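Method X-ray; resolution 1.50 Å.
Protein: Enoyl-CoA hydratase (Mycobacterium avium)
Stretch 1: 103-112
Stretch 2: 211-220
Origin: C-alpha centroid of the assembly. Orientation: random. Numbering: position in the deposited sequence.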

# COMPACT_ATOMS: atom_id res chain seq x y z
N ALA A 103 -17.54 1.41 -15.58
CA ALA A 103 -17.34 1.71 -17.02
C ALA A 103 -15.95 2.33 -17.29
O ALA A 103 -15.26 1.97 -18.25
N ILE A 104 -15.53 3.25 -16.41
CA ILE A 104 -14.19 3.87 -16.52
C ILE A 104 -13.10 2.79 -16.31
O ILE A 104 -12.15 2.68 -17.10
N VAL A 105 -13.24 1.98 -15.25
CA VAL A 105 -12.25 0.93 -14.92
C VAL A 105 -12.13 -0.17 -16.02
O VAL A 105 -11.00 -0.65 -16.29
N GLU A 106 -13.25 -0.52 -16.67
CA GLU A 106 -13.28 -1.59 -17.71
C GLU A 106 -12.77 -1.16 -19.11
O GLU A 106 -12.52 -2.02 -19.96
N SER A 107 -12.68 0.15 -19.36
CA SER A 107 -12.36 0.66 -20.72
C SER A 107 -10.99 0.18 -21.26
O SER A 107 -10.03 0.08 -20.50
N ARG A 108 -10.90 -0.09 -22.57
CA ARG A 108 -9.61 -0.35 -23.26
C ARG A 108 -8.65 0.84 -23.17
O ARG A 108 -7.43 0.68 -23.35
N LEU A 109 -9.21 2.04 -22.93
CA LEU A 109 -8.47 3.32 -22.93
C LEU A 109 -8.01 3.75 -21.54
O LEU A 109 -8.81 3.75 -20.59
N PRO A 110 -6.71 4.14 -21.40
CA PRO A 110 -6.32 4.91 -20.20
C PRO A 110 -7.15 6.22 -20.06
O PRO A 110 -7.38 6.93 -21.07
N VAL A 111 -7.62 6.51 -18.83
CA VAL A 111 -8.42 7.72 -18.52
C VAL A 111 -7.68 8.60 -17.48
O VAL A 111 -7.32 8.12 -16.37
N ILE A 112 -7.45 9.87 -17.85
CA ILE A 112 -6.69 10.84 -17.04
C ILE A 112 -7.58 12.00 -16.54
O ILE A 112 -8.12 12.76 -17.35
N SER A 211 1.01 1.29 -28.15
CA SER A 211 0.09 0.70 -29.13
C SER A 211 -1.30 0.44 -28.52
O SER A 211 -1.42 0.30 -27.30
N PRO A 212 -2.37 0.37 -29.36
CA PRO A 212 -3.69 0.10 -28.75
C PRO A 212 -3.76 -1.21 -27.93
O PRO A 212 -4.34 -1.21 -26.82
N GLN A 213 -3.16 -2.29 -28.43
CA GLN A 213 -3.11 -3.57 -27.71
C GLN A 213 -2.23 -3.51 -26.44
O GLN A 213 -2.61 -4.01 -25.38
N GLY A 214 -1.06 -2.88 -26.56
CA GLY A 214 -0.15 -2.77 -25.40
C GLY A 214 -0.73 -1.97 -24.24
O GLY A 214 -0.59 -2.39 -23.09
N LEU A 215 -1.36 -0.83 -24.54
CA LEU A 215 -2.04 -0.01 -23.52
C LEU A 215 -3.23 -0.74 -22.85
O LEU A 215 -3.36 -0.70 -21.62
N ALA A 216 -4.07 -1.40 -23.65
CA ALA A 216 -5.19 -2.17 -23.06
C ALA A 216 -4.72 -3.30 -22.12
O ALA A 216 -5.28 -3.46 -21.01
N ALA A 217 -3.71 -4.07 -22.53
CA ALA A 217 -3.21 -5.19 -21.71
C ALA A 217 -2.46 -4.71 -20.45
O ALA A 217 -2.58 -5.34 -19.36
N SER A 218 -1.70 -3.62 -20.60
CA SER A 218 -0.96 -3.03 -19.47
C SER A 218 -1.95 -2.46 -18.41
O SER A 218 -1.76 -2.69 -17.20
N LYS A 219 -3.00 -1.75 -18.85
CA LYS A 219 -4.08 -1.30 -17.94
C LYS A 219 -4.78 -2.47 -17.19
O LYS A 219 -4.95 -2.42 -15.95
N ALA A 220 -5.18 -3.52 -17.93
CA ALA A 220 -5.90 -4.65 -17.34
C ALA A 220 -5.11 -5.35 -16.19
O ALA A 220 -5.70 -5.82 -15.20

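The contact is organised around one buried amine. Lys219 leaves its helix with CA-to-CB pointing toward the loop and runs nearly straight, all four chi angles t, so that its ammonium reaches the backbone carbonyls of Ile104 and Leu109. Lys219 NZ donates to Ile104 O at 3.0 Å and to Leu109 O at 2.9 Å, and it has a further partner elsewhere in the structure. The rule is legible: an extended lysine can gather two backbone carbonyls five residues apart, Ile104 O and Leu109 O. The last methylene, Lys219 CE, lies against two more carbonyls, 3.4 Å from Val105 O and 3.3 Å from Ser107 O, and Val111 CG2 is a neighbour of the amine, 4.3 Å from Lys219 NZ. Ser107, chi1 t, steadies the turn from within, its OG accepting from Leu109 N at 3.1 Å.

Two waters extend the polar link. Water 2 donates to Arg108 O and to Pro212 O, each 2.9 Å from its oxygen, and accepts from Arg108 NH1 at 3.1 Å, tying loop to helix start. Water 1 donates to Ser107 O at 2.9 Å and, weakly, to Ala216 O at 3.5 Å.

Closest backbone approach falls at Arg108 and Ala216, whose CA atoms lie 4.8 Å apart. Alanine's small side chain accompanies this proximity: Arg108 O sits 3.6 Å from Ala216 CA, and the two CB atoms are 4.2 Å apart. Arg108 starts away from the helix, chi1 p, then extends until NH1 comes within 4.4 Å of Pro212 CB, an oblique approach.

Apolar packing completes the contact. Leu215, m then t, points toward the loop, and its CB meets Pro110 CG at 4.3 Å. At the helix start, Ser211 OG caps Gly214 N at 3.0 Å, outside the interface itself.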

# COMPACT_ATOMS: atom_id res chain seq x y z
CB ALA A 103 -18.45 2.62 -17.57
CB ILE A 104 -14.02 5.06 -15.50
CG1 ILE A 104 -14.96 6.23 -15.84
CG2 ILE A 104 -12.55 5.54 -15.42
CD1 ILE A 104 -15.07 7.27 -14.74
CB VAL A 105 -12.51 0.33 -13.50
CG1 VAL A 105 -11.52 -0.78 -13.17
CG2 VAL A 105 -12.40 1.40 -12.43
CB GLU A 106 -14.70 -2.20 -17.85
CG GLU A 106 -15.12 -3.11 -16.68
CD GLU A 106 -16.54 -3.68 -16.81
OE1 GLU A 106 -17.37 -3.09 -17.53
OE2 GLU A 106 -16.85 -4.70 -16.16
CB SER A 107 -12.39 2.20 -20.71
OG SER A 107 -12.13 2.77 -22.01
CB ARG A 108 -9.81 -0.74 -24.75
CG ARG A 108 -10.11 0.44 -25.71
CD ARG A 108 -10.17 0.06 -27.22
NE ARG A 108 -10.46 1.22 -28.09
CZ ARG A 108 -9.56 2.06 -28.59
NH1 ARG A 108 -8.26 1.92 -28.30
NH2 ARG A 108 -9.95 3.06 -29.38
CB LEU A 109 -9.37 4.44 -23.50
CG LEU A 109 -9.90 4.31 -24.93
CD1 LEU A 109 -11.00 5.34 -25.21
CD2 LEU A 109 -8.76 4.45 -25.93
CB PRO A 110 -4.83 5.23 -20.47
CG PRO A 110 -4.35 4.13 -21.43
CD PRO A 110 -5.58 3.93 -22.33
CB VAL A 111 -9.86 7.37 -18.03
CG1 VAL A 111 -10.69 8.65 -17.86
CG2 VAL A 111 -10.57 6.40 -18.97
CB ILE A 112 -5.47 11.44 -17.83
CG1 ILE A 112 -4.62 10.32 -18.45
CG2 ILE A 112 -4.64 12.39 -16.93
CD1 ILE A 112 -3.50 10.86 -19.35
CB SER A 211 0.68 -0.61 -29.69
OG SER A 211 0.14 -1.76 -29.06
CB PRO A 212 -4.66 0.08 -29.94
CG PRO A 212 -3.96 0.92 -30.99
CD PRO A 212 -2.48 0.67 -30.81
CB GLN A 213 -2.68 -4.69 -28.67
CG GLN A 213 -2.19 -5.99 -28.02
CD GLN A 213 -1.52 -6.92 -29.04
OE1 GLN A 213 -0.30 -6.91 -29.21
NE2 GLN A 213 -2.33 -7.70 -29.73
CB LEU A 215 -2.50 1.35 -24.08
CG LEU A 215 -1.39 2.30 -24.52
CD1 LEU A 215 -1.91 3.49 -25.31
CD2 LEU A 215 -0.57 2.78 -23.30
CB ALA A 216 -6.15 -2.72 -24.14
CB ALA A 217 -2.35 -6.13 -22.54
CB SER A 218 0.04 -1.97 -19.94
OG SER A 218 1.04 -2.48 -20.83
CB LYS A 219 -5.11 -0.44 -18.69
CG LYS A 219 -6.34 -0.05 -17.85
CD LYS A 219 -7.22 1.06 -18.47
CE LYS A 219 -8.54 1.18 -17.71
NZ LYS A 219 -9.28 2.46 -18.00
CB ALA A 220 -6.31 -5.66 -18.41
O HOH W 1 -8.31 -2.20 -19.89
O HOH W 2 -6.57 0.51 -26.10